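Local coordinates for protein Alpha/beta hydrolase (Novosphingobium aromaticivorans, PDB 3BWX) that probably acts as a hydrolase of the alpha/beta hydrolase family and binds calcium in the crystal, at residues A161-S166 / T176-Y181; A123-N128 / R228-L233; E62-G67 / P75-P80; R234-D239 / L260-H265. The protein carries 1 engineered substitution. All blocks are in the same frame, centred on the assembly; numbering follows the deposited sequence.

Contact 1 of 4, residues A161-S166 / T176-Y181; sequences ALQESS and TQWLRY. With EDO (1,2-ethanediol), chain H; EDO (1,2-ethanediol), chain O.
Trp178 lays one face of its indole against the turn of helix at Gln163. Gln163 CA sits 3.8 Å from the centroid of the six-membered ring of Trp178, only 7° off the ring normal, a CH-pi contact. The aliphatic part of the glutamine carries on across the same face: with CG anti to the backbone N (chi1 -175°), the extended chain runs over the pyrrole side, and Gln163 CG comes 3.7 Å from Trp178 NE1. The amide beyond is tilted to the indole, its OE1 bonded to Arg160. At the ring's edge, close to its plane, the carbonyl Ser166 O lies 3.5 Å from Trp178 CH2. Next to the indole, Leu162 CD1 meets Tyr181 CD2 at 4.0 Å, and one water joins Tyr181 OH to Ser166 OG, weakly on the serine side. An alanine in place of Trp178 would probably open a gap beneath Gln163, whose CA, CB and CG would lose the ring they rest on. Trp173 sets its ring edge-to-face with both Trp178 and Tyr181. Segments 161-166 and 176-181 run at 101° to each other, a helix-helix packing with an indole at its centre, in the helical insertion that, as in many alpha/beta hydrolases, probably forms the cap over the core domain.

Contact 2 of 4, residues A123-N128 / R228-L233; sequences AAAVLN and RPLLVL
Val126 and Leu231 stand side by side on one face of the sheet and point the same way, Val126 CG1 resting 3.9 Å from Leu231 CD2. The same methyl also meets Leu233 CD1, whose side chain passes Val126 at a slant, so one valine methyl touches both leucines. Asn128 shares this face: its CG is anti to the backbone N (chi1 -180°), and OD1 lies 3.7 Å from Leu233 CB. That oxygen is buried with no polar partner in the model, while ND2 is bonded to Thr104 OG1 and Pro267 O. On the other face, Leu230 CD1 touches Ala125 CB and Leu127 CG, and comes nearest to the backbone at Ala125 O, 3.4 Å away.

The backbones beneath are parallel strands, 12° apart. Four bonds alternate between them: Ala125 N to Pro229 O, Leu231 N to Ala125 O (3.0 Å), Leu127 N to Leu231 O (2.8 Å) and Leu233 N to Leu127 O. At the start of the pairing, Pro229 CD covers one face of the Arg228 guanidinium, whose NE is bonded to Ile122 O.

Strand 122-128 has strand 99-104 on its far side, and strand 230-235 has 255-260. Helix 272-282 packs on the Val126 and Leu231 face through Leu281, and helix 219-225 brings Phe222 and Leu225 against Ala125, Leu127 and Leu230.

Contact 3 of 4, residues E62-G67 / P75-P80; sequences EMRGRG and PMTYQP. With EDO (1,2-ethanediol), chain R.
A type II beta turn from Met63 to Arg66 brings Arg64 and Gly65 up to Tyr78, the centre of an inverse gamma turn. The tyrosine ring enters at a slant: Tyr78 CE1 is 3.5 Å from Arg64 O, and Tyr78 OH lies 3.5 Å from Gly65 CA. A side chain at Gly65 would run into this ring. Arg64 puts CG between its backbone N and carbonyl carbon (chi1 55°), 3.8 Å from Tyr78 CE1. Its guanidinium, turned 83° from the tyrosine ring, brings NH1 to 3.0 Å from Thr77 OG1, which is hydrogen-bonded to Asp74 O; salt bridges from NE to Asp86 and from NH2 to Asp14 fix it. An alanine at Arg64 would probably leave both carboxylates without their mate and open a gap beside Tyr78. Arg66 folds back to its own turn, NH1 giving a bond of 2.8 Å at 161° to Arg64 O, nearly in the guanidinium plane; NH1 also pairs with Tyr83 OH and lies 3.8 Å from Tyr78 CD1. Tyr78 OH is held by Asp199 and Ala72 N. The two segments belong to the loop joining strand 58-61 to helix 80-94, a strand-to-helix connection of the alpha/beta hydrolase core, with the side chain of Tyr78 about 7 Å from a bound calcium ion.

Contact 4 of 4, residues R234-D239 / L260-H265; sequences RGETSD and LPRIGH
Glu236 reaches across to the loop after strand 255-260 and binds its backbone with the carboxylate. CG lies anti to the backbone N (chi1 -177°) and the chain runs on extended, leaving Glu236 OE1 2.9 Å from Arg262 N; the N-H arrives from above the carboxylate plane, 38° out of it. The charged end of Arg262 turns elsewhere, to a salt bridge with Asp172. Glu236 N itself is bonded to Leu260 O.

Leu260 ends the strand pairing: its N gives a bond of 2.8 Å to Arg234 O, and its CD2 methyl rests 3.9 Å from the same oxygen. Here the parallel strands 230-235 and 255-260 run out into two turns, type I from Gly235 to Ser238 and type II from Leu260 to Ile263, locked together by Thr237 N to Ile263 O, with the donor 41° above the carbonyl plane. Such turns at the carboxyl ends of the strands are where alpha/beta hydrolases commonly carry catalytic residues. His265, which touches Ser105 of a GxSxG pattern and bonds through ND1 to Asp129, would fit that scheme, though the role is unconfirmed.

Gly264 and His265 pack tightly on residues Thr237 to Asp239. Thr237 OG1 is 3.2 Å from Gly264 CA, and His265 CB lies 3.8 Å from both Asp239 OD1 and Ser238 OG, a hydroxyl bonded to Asp129 OD2, the oxygen that His265 ND1 also meets. One water accepts from Asp239 N and His265 N, tying the ends of the two segments together.

How the contacts relate
Along the chain, contact 3 closes first. Contact 1 is nested within the long loop that contact 2 closes, and contact 4 follows. Contacts 2 and 4 share strand 230-235 and touch, Leu233 CD2 lying 3.9 Å from Leu260 CD2, with centres 17 Å apart: the parallel part of the mixed eight-stranded sheet continues from one into the other. Contact 3 follows strand 58-61 of that same sheet, its centre 24 Å from that of contact 2, on the opposite side of the chain's centre. Contact 1 lies on the helices inserted after strand 122-128, its nearest atoms about 6 Å from contact 4. The loops of contacts 3 and 4 follow the carboxyl ends of their strands, as does the helical insertion, where a hydrolase site would probably lie.

Contact 1 of 4, residues A161-S166 / T176-Y181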
loop_
_atom_site.group_PDB
_atom_site.type_symbol
_atom_site.label_atom_id
_atom_site.label_comp_id
_atom_site.label_asym_id
_atom_site.label_seq_id
_atom_site.Cartn_x
_atom_site.Cartn_y
_atom_site.Cartn_z
ATOM N N ALA A 161 18.193 9.705 -8.440
ATOM C CA ALA A 161 18.562 8.376 -7.922
ATOM C C ALA A 161 17.403 7.397 -8.064
ATOM O O ALA A 161 17.615 6.206 -8.357
ATOM C CB ALA A 161 19.037 8.463 -6.448
ATOM N N LEU A 162 16.166 7.878 -7.857
ATOM C CA LEU A 162 14.988 7.036 -7.991
ATOM C C LEU A 162 14.737 6.678 -9.426
ATOM O O LEU A 162 14.451 5.521 -9.734
ATOM C CB LEU A 162 13.778 7.713 -7.352
ATOM C CG LEU A 162 13.800 7.887 -5.820
ATOM C CD1 LEU A 162 12.632 8.752 -5.336
ATOM C CD2 LEU A 162 13.833 6.536 -5.076
ATOM N N GLN A 163 14.891 7.635 -10.329
ATOM C CA GLN A 163 14.782 7.355 -11.756
ATOM C C GLN A 163 15.827 6.328 -12.224
ATOM O O GLN A 163 15.524 5.487 -13.087
ATOM C CB GLN A 163 14.969 8.649 -12.510
ATOM C CG GLN A 163 14.774 8.543 -13.980
ATOM C CD GLN A 163 15.096 9.849 -14.643
ATOM O OE1 GLN A 163 15.963 10.597 -14.153
ATOM N NE2 GLN A 163 14.393 10.160 -15.732
ATOM N N GLU A 164 17.046 6.417 -11.663
ATOM C CA GLU A 164 18.115 5.489 -12.033
ATOM C C GLU A 164 17.666 4.061 -11.730
ATOM O O GLU A 164 17.995 3.168 -12.520
ATOM C CB GLU A 164 19.379 5.801 -11.235
ATOM C CG GLU A 164 20.592 4.836 -11.387
ATOM C CD GLU A 164 21.751 5.225 -10.443
ATOM O OE1 GLU A 164 21.725 4.812 -9.283
ATOM O OE2 GLU A 164 22.674 5.918 -10.877
ATOM N N SER A 165 16.974 3.816 -10.627
ATOM C CA SER A 165 16.581 2.430 -10.293
ATOM C C SER A 165 15.179 2.035 -10.725
ATOM O O SER A 165 14.893 0.866 -10.883
ATOM C CB SER A 165 16.796 2.162 -8.826
ATOM O OG SER A 165 15.795 2.838 -8.073
ATOM N N SER A 166 14.301 3.001 -10.922
ATOM C CA SER A 166 12.903 2.705 -11.272
ATOM C C SER A 166 12.421 3.268 -12.607
ATOM O O SER A 166 11.244 3.181 -12.943
ATOM C CB SER A 166 11.999 3.235 -10.173
ATOM O OG SER A 166 12.309 2.602 -8.951
ATOM N N THR A 176 8.754 16.275 -12.927
ATOM C CA THR A 176 7.771 16.662 -11.929
ATOM C C THR A 176 7.119 15.416 -11.290
ATOM O O THR A 176 6.841 15.401 -10.102
ATOM C CB THR A 176 6.726 17.687 -12.435
ATOM O OG1 THR A 176 5.763 17.074 -13.316
ATOM C CG2 THR A 176 7.417 18.874 -13.141
ATOM N N GLN A 177 6.915 14.384 -12.108
ATOM C CA GLN A 177 6.394 13.122 -11.616
ATOM C C GLN A 177 7.417 12.435 -10.692
ATOM O O GLN A 177 7.047 11.929 -9.621
ATOM C CB GLN A 177 5.938 12.208 -12.747
ATOM C CG GLN A 177 4.783 12.783 -13.542
ATOM C CD GLN A 177 4.495 11.968 -14.758
ATOM O OE1 GLN A 177 5.232 12.055 -15.768
ATOM N NE2 GLN A 177 3.439 11.116 -14.673
ATOM N N TRP A 178 8.693 12.389 -11.063
ATOM C CA TRP A 178 9.693 11.848 -10.138
ATOM C C TRP A 178 9.809 12.587 -8.794
ATOM O O TRP A 178 10.045 11.977 -7.758
ATOM C CB TRP A 178 11.079 11.791 -10.800
ATOM C CG TRP A 178 11.156 10.703 -11.872
ATOM C CD1 TRP A 178 11.242 10.880 -13.208
ATOM C CD2 TRP A 178 11.127 9.293 -11.640
ATOM N NE1 TRP A 178 11.253 9.664 -13.841
ATOM C CE2 TRP A 178 11.156 8.669 -12.907
ATOM C CE3 TRP A 178 11.026 8.511 -10.492
ATOM C CZ2 TRP A 178 11.137 7.275 -13.062
ATOM C CZ3 TRP A 178 10.967 7.121 -10.649
ATOM C CH2 TRP A 178 11.040 6.528 -11.928
ATOM N N LEU A 179 9.683 13.915 -8.824
ATOM C CA LEU A 179 9.768 14.719 -7.604
ATOM C C LEU A 179 8.561 14.462 -6.698
ATOM O O LEU A 179 8.692 14.328 -5.482
ATOM C CB LEU A 179 9.910 16.205 -7.937
ATOM C CG LEU A 179 11.290 16.637 -8.397
ATOM C CD1 LEU A 179 11.161 18.066 -8.988
ATOM C CD2 LEU A 179 12.328 16.577 -7.328
ATOM N N ARG A 180 7.391 14.395 -7.312
ATOM C CA ARG A 180 6.152 14.109 -6.572
ATOM C C ARG A 180 6.275 12.734 -5.870
ATOM O O ARG A 180 5.956 12.558 -4.705
ATOM C CB ARG A 180 4.942 14.112 -7.532
ATOM C CG ARG A 180 3.616 13.955 -6.783
ATOM C CD ARG A 180 2.435 13.668 -7.703
ATOM N NE ARG A 180 2.270 14.755 -8.605
ATOM C CZ ARG A 180 2.249 14.720 -9.944
ATOM N NH1 ARG A 180 2.272 13.606 -10.691
ATOM N NH2 ARG A 180 2.101 15.869 -10.550
ATOM N N TYR A 181 6.780 11.767 -6.616
ATOM C CA TYR A 181 7.005 10.441 -6.080
ATOM C C TYR A 181 8.038 10.455 -4.948
ATOM O O TYR A 181 7.859 9.754 -3.939
ATOM C CB TYR A 181 7.531 9.607 -7.240
ATOM C CG TYR A 181 7.840 8.143 -7.002
ATOM C CD1 TYR A 181 6.820 7.224 -6.887
ATOM C CD2 TYR A 181 9.140 7.685 -7.000
ATOM C CE1 TYR A 181 7.092 5.878 -6.728
ATOM C CE2 TYR A 181 9.429 6.348 -6.842
ATOM C CZ TYR A 181 8.389 5.449 -6.716
ATOM O OH TYR A 181 8.645 4.090 -6.563
HETATM C C1 EDO H . 2.710 10.011 -9.012
HETATM O O1 EDO H . 1.546 10.870 -8.983
HETATM C C2 EDO H . 3.830 10.603 -9.874
HETATM O O2 EDO H . 3.357 10.640 -11.230
HETATM C C1 EDO O . 18.545 4.385 -3.763
HETATM O O1 EDO O . 19.610 3.614 -4.336
HETATM C C2 EDO O . 17.724 5.068 -4.861
HETATM O O2 EDO O . 17.183 4.135 -5.819
HETATM O O HOH W 1 11.360 3.612 -5.951
#

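Contact 2 of 4, residues A123-N128 / R228-L233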
loop_
_atom_site.group_PDB
_atom_site.type_symbol
_atom_site.label_atom_id
_atom_site.label_comp_id
_atom_site.label_asym_id
_atom_site.label_seq_id
_atom_site.Cartn_x
_atom_site.Cartn_y
_atom_site.Cartn_z
ATOM N N ALA A 123 -16.671 -4.514 2.105
ATOM C CA ALA A 123 -17.715 -4.013 1.206
ATOM C C ALA A 123 -17.306 -4.160 -0.257
ATOM O O ALA A 123 -18.126 -4.491 -1.094
ATOM C CB ALA A 123 -18.054 -2.554 1.562
ATOM N N ALA A 124 -16.045 -3.884 -0.518
ATOM C CA ALA A 124 -15.411 -4.040 -1.823
ATOM C C ALA A 124 -13.917 -3.876 -1.616
ATOM O O ALA A 124 -13.476 -3.368 -0.548
ATOM C CB ALA A 124 -15.975 -3.009 -2.824
ATOM N N ALA A 125 -13.108 -4.248 -2.610
ATOM C CA ALA A 125 -11.677 -4.167 -2.465
ATOM C C ALA A 125 -10.986 -3.920 -3.818
ATOM O O ALA A 125 -11.485 -4.241 -4.895
ATOM C CB ALA A 125 -11.094 -5.403 -1.795
ATOM N N VAL A 126 -9.786 -3.378 -3.695
ATOM C CA VAL A 126 -8.878 -3.148 -4.780
ATOM C C VAL A 126 -7.545 -3.729 -4.395
ATOM O O VAL A 126 -7.038 -3.374 -3.342
ATOM C CB VAL A 126 -8.703 -1.631 -5.047
ATOM C CG1 VAL A 126 -7.663 -1.403 -6.207
ATOM C CG2 VAL A 126 -10.037 -0.944 -5.354
ATOM N N LEU A 127 -6.989 -4.607 -5.226
ATOM C CA LEU A 127 -5.634 -5.143 -5.058
ATOM C C LEU A 127 -4.791 -4.447 -6.108
ATOM O O LEU A 127 -5.043 -4.578 -7.312
ATOM C CB LEU A 127 -5.553 -6.660 -5.238
ATOM C CG LEU A 127 -6.157 -7.570 -4.162
ATOM C CD1 LEU A 127 -6.072 -9.040 -4.625
ATOM C CD2 LEU A 127 -5.435 -7.356 -2.801
ATOM N N ASN A 128 -3.816 -3.692 -5.664
ATOM C CA ASN A 128 -2.963 -2.948 -6.580
ATOM C C ASN A 128 -1.629 -3.644 -6.738
ATOM O O ASN A 128 -0.734 -3.580 -5.883
ATOM C CB ASN A 128 -2.779 -1.539 -6.126
ATOM C CG ASN A 128 -1.908 -0.734 -7.050
ATOM O OD1 ASN A 128 -1.846 -0.982 -8.261
ATOM N ND2 ASN A 128 -1.269 0.272 -6.497
ATOM N N ARG A 228 -16.127 -11.092 -2.726
ATOM C CA ARG A 228 -16.634 -9.757 -2.519
ATOM C C ARG A 228 -16.280 -8.986 -3.793
ATOM O O ARG A 228 -15.365 -9.419 -4.510
ATOM C CB ARG A 228 -15.964 -9.135 -1.297
ATOM C CG ARG A 228 -16.000 -10.067 -0.044
ATOM C CD ARG A 228 -17.424 -10.387 0.420
ATOM N NE ARG A 228 -18.075 -9.119 0.624
ATOM C CZ ARG A 228 -19.214 -8.724 0.085
ATOM N NH1 ARG A 228 -19.971 -9.561 -0.618
ATOM N NH2 ARG A 228 -19.615 -7.480 0.274
ATOM N N PRO A 229 -16.960 -7.852 -4.061
ATOM C CA PRO A 229 -16.608 -7.037 -5.252
ATOM C C PRO A 229 -15.143 -6.656 -5.265
ATOM O O PRO A 229 -14.615 -6.132 -4.256
ATOM C CB PRO A 229 -17.502 -5.812 -5.126
ATOM C CG PRO A 229 -18.663 -6.286 -4.271
ATOM C CD PRO A 229 -18.118 -7.313 -3.334
ATOM N N LEU A 230 -14.472 -6.918 -6.380
ATOM C CA LEU A 230 -13.024 -6.829 -6.448
ATOM C C LEU A 230 -12.565 -6.286 -7.772
ATOM O O LEU A 230 -12.973 -6.745 -8.840
ATOM C CB LEU A 230 -12.380 -8.210 -6.190
ATOM C CG LEU A 230 -10.847 -8.252 -6.112
ATOM C CD1 LEU A 230 -10.173 -7.403 -5.014
ATOM C CD2 LEU A 230 -10.419 -9.755 -5.972
ATOM N N LEU A 231 -11.635 -5.352 -7.645
ATOM C CA LEU A 231 -10.794 -4.858 -8.720
ATOM C C LEU A 231 -9.354 -5.239 -8.453
ATOM O O LEU A 231 -8.853 -5.049 -7.327
ATOM C CB LEU A 231 -10.872 -3.331 -8.778
ATOM C CG LEU A 231 -9.833 -2.565 -9.659
ATOM C CD1 LEU A 231 -9.988 -2.894 -11.156
ATOM C CD2 LEU A 231 -9.924 -1.022 -9.412
ATOM N N VAL A 232 -8.704 -5.727 -9.512
ATOM C CA VAL A 232 -7.276 -5.988 -9.531
ATOM C C VAL A 232 -6.628 -5.042 -10.541
ATOM O O VAL A 232 -7.000 -5.063 -11.720
ATOM C CB VAL A 232 -6.954 -7.437 -9.873
ATOM C CG1 VAL A 232 -5.435 -7.659 -9.811
ATOM C CG2 VAL A 232 -7.636 -8.385 -8.940
ATOM N N LEU A 233 -5.714 -4.203 -10.113
ATOM C CA LEU A 233 -4.901 -3.376 -10.982
ATOM C C LEU A 233 -3.547 -4.054 -11.174
ATOM O O LEU A 233 -2.930 -4.578 -10.251
ATOM C CB LEU A 233 -4.719 -1.943 -10.382
ATOM C CG LEU A 233 -5.996 -1.085 -10.254
ATOM C CD1 LEU A 233 -5.832 0.101 -9.315
ATOM C CD2 LEU A 233 -6.492 -0.623 -11.631
#

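Contact 3 of 4, residues E62-G67 / P75-P80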
loop_
_atom_site.group_PDB
_atom_site.type_symbol
_atom_site.label_atom_id
_atom_site.label_comp_id
_atom_site.label_asym_id
_atom_site.label_seq_id
_atom_site.Cartn_x
_atom_site.Cartn_y
_atom_site.Cartn_z
ATOM N N GLU A 62 -0.441 4.160 8.514
ATOM C CA GLU A 62 0.968 3.856 8.303
ATOM C C GLU A 62 1.386 2.780 9.323
ATOM O O GLU A 62 1.103 2.920 10.516
ATOM C CB GLU A 62 1.803 5.127 8.558
ATOM C CG GLU A 62 1.223 6.309 7.819
ATOM C CD GLU A 62 2.075 7.519 7.860
ATOM O OE1 GLU A 62 2.440 8.037 8.960
ATOM O OE2 GLU A 62 2.368 7.966 6.745
HETATM N N MSE A 63 2.034 1.720 8.835
HETATM C CA MSE A 63 2.433 0.664 9.733
HETATM C C MSE A 63 3.567 1.117 10.658
HETATM O O MSE A 63 4.263 2.142 10.396
HETATM C CB MSE A 63 2.835 -0.562 8.930
HETATM C CG MSE A 63 1.666 -1.132 8.173
HETATM SE SE MSE A 63 0.005 -1.609 9.151
HETATM C CE MSE A 63 -0.881 0.162 9.205
ATOM N N ARG A 64 3.767 0.381 11.744
ATOM C CA ARG A 64 4.871 0.680 12.647
ATOM C C ARG A 64 6.130 0.757 11.791
ATOM O O ARG A 64 6.330 -0.053 10.858
ATOM C CB ARG A 64 5.047 -0.399 13.726
ATOM C CG ARG A 64 5.219 -1.819 13.193
ATOM C CD ARG A 64 5.426 -2.882 14.259
ATOM N NE ARG A 64 4.233 -2.999 15.068
ATOM C CZ ARG A 64 4.186 -3.369 16.332
ATOM N NH1 ARG A 64 5.275 -3.613 17.008
ATOM N NH2 ARG A 64 3.005 -3.441 16.935
ATOM N N GLY A 65 6.959 1.744 12.093
ATOM C CA GLY A 65 8.235 1.948 11.415
ATOM C C GLY A 65 8.157 2.734 10.124
ATOM O O GLY A 65 9.179 2.883 9.442
ATOM N N ARG A 66 6.965 3.185 9.741
ATOM C CA ARG A 66 6.816 3.959 8.506
ATOM C C ARG A 66 6.185 5.298 8.803
ATOM O O ARG A 66 5.269 5.411 9.616
ATOM C CB ARG A 66 5.930 3.255 7.468
ATOM C CG ARG A 66 6.545 2.014 6.834
ATOM C CD ARG A 66 6.497 0.780 7.705
ATOM N NE ARG A 66 6.841 -0.403 6.929
ATOM C CZ ARG A 66 7.167 -1.565 7.470
ATOM N NH1 ARG A 66 7.176 -1.742 8.771
ATOM N NH2 ARG A 66 7.488 -2.552 6.668
ATOM N N GLY A 67 6.665 6.324 8.110
ATOM C CA GLY A 67 6.052 7.651 8.224
ATOM C C GLY A 67 6.093 8.151 9.628
ATOM O O GLY A 67 7.148 8.105 10.283
ATOM N N PRO A 75 12.785 -4.703 16.590
ATOM C CA PRO A 75 12.584 -4.828 15.146
ATOM C C PRO A 75 12.073 -6.198 14.663
ATOM O O PRO A 75 11.690 -6.302 13.526
ATOM C CB PRO A 75 13.976 -4.474 14.540
ATOM C CG PRO A 75 14.812 -4.092 15.597
ATOM C CD PRO A 75 14.177 -4.387 16.942
HETATM N N MSE A 76 12.083 -7.241 15.485
HETATM C CA MSE A 76 11.493 -8.520 15.099
HETATM C C MSE A 76 9.952 -8.375 14.992
HETATM O O MSE A 76 9.295 -9.215 14.395
HETATM C CB MSE A 76 11.854 -9.674 16.066
HETATM C CG MSE A 76 11.533 -11.036 15.472
HETATM SE SE MSE A 76 12.284 -12.440 16.531
HETATM C CE MSE A 76 11.223 -13.928 15.803
ATOM N N THR A 77 9.354 -7.310 15.525
ATOM C CA THR A 77 7.933 -7.072 15.295
ATOM C C THR A 77 7.544 -6.487 13.928
ATOM O O THR A 77 6.357 -6.308 13.649
ATOM C CB THR A 77 7.341 -6.127 16.393
ATOM O OG1 THR A 77 7.925 -4.815 16.282
ATOM C CG2 THR A 77 7.535 -6.722 17.732
ATOM N N TYR A 78 8.563 -6.207 13.117
ATOM C CA TYR A 78 8.372 -5.736 11.723
ATOM C C TYR A 78 8.095 -6.959 10.841
ATOM O O TYR A 78 8.985 -7.478 10.183
ATOM C CB TYR A 78 9.619 -4.975 11.272
ATOM C CG TYR A 78 9.822 -3.643 11.919
ATOM C CD1 TYR A 78 8.749 -2.749 12.109
ATOM C CD2 TYR A 78 11.098 -3.195 12.288
ATOM C CE1 TYR A 78 8.960 -1.432 12.687
ATOM C CE2 TYR A 78 11.281 -1.921 12.832
ATOM C CZ TYR A 78 10.222 -1.060 13.058
ATOM O OH TYR A 78 10.409 0.202 13.576
ATOM N N GLN A 79 6.871 -7.473 10.914
ATOM C CA GLN A 79 6.496 -8.635 10.112
ATOM C C GLN A 79 5.000 -8.591 9.824
ATOM O O GLN A 79 4.236 -7.953 10.598
ATOM C CB GLN A 79 6.913 -9.899 10.865
ATOM C CG GLN A 79 6.274 -10.055 12.244
ATOM C CD GLN A 79 6.656 -11.331 12.915
ATOM O OE1 GLN A 79 7.182 -12.259 12.287
ATOM N NE2 GLN A 79 6.425 -11.389 14.224
ATOM N N PRO A 80 4.596 -9.213 8.702
ATOM C CA PRO A 80 3.197 -9.122 8.271
ATOM C C PRO A 80 2.120 -9.461 9.246
ATOM O O PRO A 80 1.109 -8.749 9.286
ATOM C CB PRO A 80 3.145 -10.027 7.043
ATOM C CG PRO A 80 4.506 -9.924 6.480
ATOM C CD PRO A 80 5.399 -9.911 7.681
HETATM C C1 EDO R . 2.474 11.487 7.338
HETATM O O1 EDO R . 3.506 12.453 7.541
HETATM C C2 EDO R . 2.921 10.609 6.209
HETATM O O2 EDO R . 4.079 9.961 6.684
#

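Contact 4 of 4, residues R234-D239 / L260-H265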
loop_
_atom_site.group_PDB
_atom_site.type_symbol
_atom_site.label_atom_id
_atom_site.label_comp_id
_atom_site.label_asym_id
_atom_site.label_seq_id
_atom_site.Cartn_x
_atom_site.Cartn_y
_atom_site.Cartn_z
ATOM N N ARG A 234 -3.020 -4.016 -12.376
ATOM C CA ARG A 234 -1.722 -4.592 -12.675
ATOM C C ARG A 234 -0.943 -3.613 -13.553
ATOM O O ARG A 234 -1.483 -3.124 -14.561
ATOM C CB ARG A 234 -1.870 -5.936 -13.435
ATOM C CG ARG A 234 -0.541 -6.550 -13.727
ATOM C CD ARG A 234 -0.596 -7.811 -14.532
ATOM N NE ARG A 234 0.803 -8.138 -14.752
ATOM C CZ ARG A 234 1.527 -7.900 -15.844
ATOM N NH1 ARG A 234 0.972 -7.488 -16.991
ATOM N NH2 ARG A 234 2.820 -8.142 -15.828
ATOM N N GLY A 235 0.330 -3.379 -13.229
ATOM C CA GLY A 235 1.213 -2.724 -14.161
ATOM C C GLY A 235 1.595 -3.660 -15.300
ATOM O O GLY A 235 2.029 -4.773 -15.022
ATOM N N GLU A 236 1.481 -3.193 -16.552
ATOM C CA GLU A 236 1.762 -4.023 -17.716
ATOM C C GLU A 236 3.108 -4.752 -17.610
ATOM O O GLU A 236 3.230 -5.918 -18.022
ATOM C CB GLU A 236 1.769 -3.150 -18.946
ATOM C CG GLU A 236 1.975 -3.938 -20.246
ATOM C CD GLU A 236 1.717 -3.077 -21.456
ATOM O OE1 GLU A 236 2.345 -2.001 -21.526
ATOM O OE2 GLU A 236 0.903 -3.491 -22.303
ATOM N N THR A 237 4.107 -4.078 -17.044
ATOM C CA THR A 237 5.457 -4.615 -16.952
ATOM C C THR A 237 5.857 -5.091 -15.553
ATOM O O THR A 237 7.034 -5.307 -15.261
ATOM C CB THR A 237 6.505 -3.606 -17.477
ATOM O OG1 THR A 237 6.695 -2.556 -16.533
ATOM C CG2 THR A 237 6.059 -3.008 -18.800
ATOM N N SER A 238 4.865 -5.299 -14.684
ATOM C CA SER A 238 5.135 -5.628 -13.301
ATOM C C SER A 238 6.010 -6.847 -13.155
ATOM O O SER A 238 5.711 -7.873 -13.782
ATOM C CB SER A 238 3.838 -5.918 -12.593
ATOM O OG SER A 238 4.105 -6.313 -11.258
ATOM N N ASP A 239 7.065 -6.691 -12.345
ATOM C CA ASP A 239 7.938 -7.802 -11.929
ATOM C C ASP A 239 7.453 -8.523 -10.654
ATOM O O ASP A 239 8.201 -9.335 -10.081
ATOM C CB ASP A 239 9.410 -7.365 -11.824
ATOM C CG ASP A 239 9.699 -6.414 -10.667
ATOM O OD1 ASP A 239 8.793 -6.017 -9.871
ATOM O OD2 ASP A 239 10.904 -6.098 -10.519
ATOM N N LEU A 260 -2.488 -1.336 -16.535
ATOM C CA LEU A 260 -1.995 0.022 -16.800
ATOM C C LEU A 260 -0.847 -0.060 -17.781
ATOM O O LEU A 260 0.173 -0.687 -17.508
ATOM C CB LEU A 260 -1.570 0.740 -15.512
ATOM C CG LEU A 260 -2.605 1.297 -14.538
ATOM C CD1 LEU A 260 -3.610 2.277 -15.277
ATOM C CD2 LEU A 260 -3.299 0.196 -13.786
ATOM N N PRO A 261 -1.020 0.537 -18.966
ATOM C CA PRO A 261 0.077 0.458 -19.968
ATOM C C PRO A 261 1.398 1.096 -19.554
ATOM O O PRO A 261 1.403 2.157 -18.898
ATOM C CB PRO A 261 -0.501 1.207 -21.178
ATOM C CG PRO A 261 -1.982 1.162 -20.972
ATOM C CD PRO A 261 -2.213 1.214 -19.483
ATOM N N ARG A 262 2.499 0.438 -19.916
ATOM C CA ARG A 262 3.856 0.994 -19.817
ATOM C C ARG A 262 4.320 1.318 -18.391
ATOM O O ARG A 262 5.209 2.144 -18.205
ATOM C CB ARG A 262 3.996 2.247 -20.695
ATOM C CG ARG A 262 3.586 1.956 -22.125
ATOM C CD ARG A 262 4.314 2.735 -23.218
ATOM N NE ARG A 262 5.480 3.550 -22.851
ATOM C CZ ARG A 262 6.750 3.223 -23.118
ATOM N NH1 ARG A 262 7.052 2.100 -23.747
ATOM N NH2 ARG A 262 7.732 4.037 -22.770
ATOM N N ILE A 263 3.726 0.688 -17.391
ATOM C CA ILE A 263 4.225 0.861 -16.056
ATOM C C ILE A 263 4.293 -0.489 -15.371
ATOM O O ILE A 263 3.587 -1.428 -15.732
ATOM C CB ILE A 263 3.418 1.890 -15.201
ATOM C CG1 ILE A 263 2.039 1.389 -14.855
ATOM C CG2 ILE A 263 3.313 3.293 -15.833
ATOM C CD1 ILE A 263 1.276 2.373 -13.944
ATOM N N GLY A 264 5.141 -0.549 -14.354
ATOM C CA GLY A 264 5.443 -1.793 -13.680
ATOM C C GLY A 264 4.854 -1.806 -12.294
ATOM O O GLY A 264 3.727 -1.319 -12.086
ATOM N N HIS A 265 5.613 -2.386 -11.364
ATOM C CA HIS A 265 5.192 -2.491 -9.978
ATOM C C HIS A 265 5.478 -1.204 -9.228
ATOM O O HIS A 265 6.627 -0.877 -9.026
ATOM C CB HIS A 265 5.901 -3.647 -9.267
ATOM C CG HIS A 265 5.436 -3.837 -7.861
ATOM N ND1 HIS A 265 4.236 -4.459 -7.544
ATOM C CD2 HIS A 265 5.997 -3.471 -6.684
ATOM C CE1 HIS A 265 4.117 -4.498 -6.223
ATOM N NE2 HIS A 265 5.165 -3.893 -5.679
HETATM O O HOH W 2 7.290 -0.071 -17.637
HETATM O O HOH W 3 8.026 -3.763 -12.107
#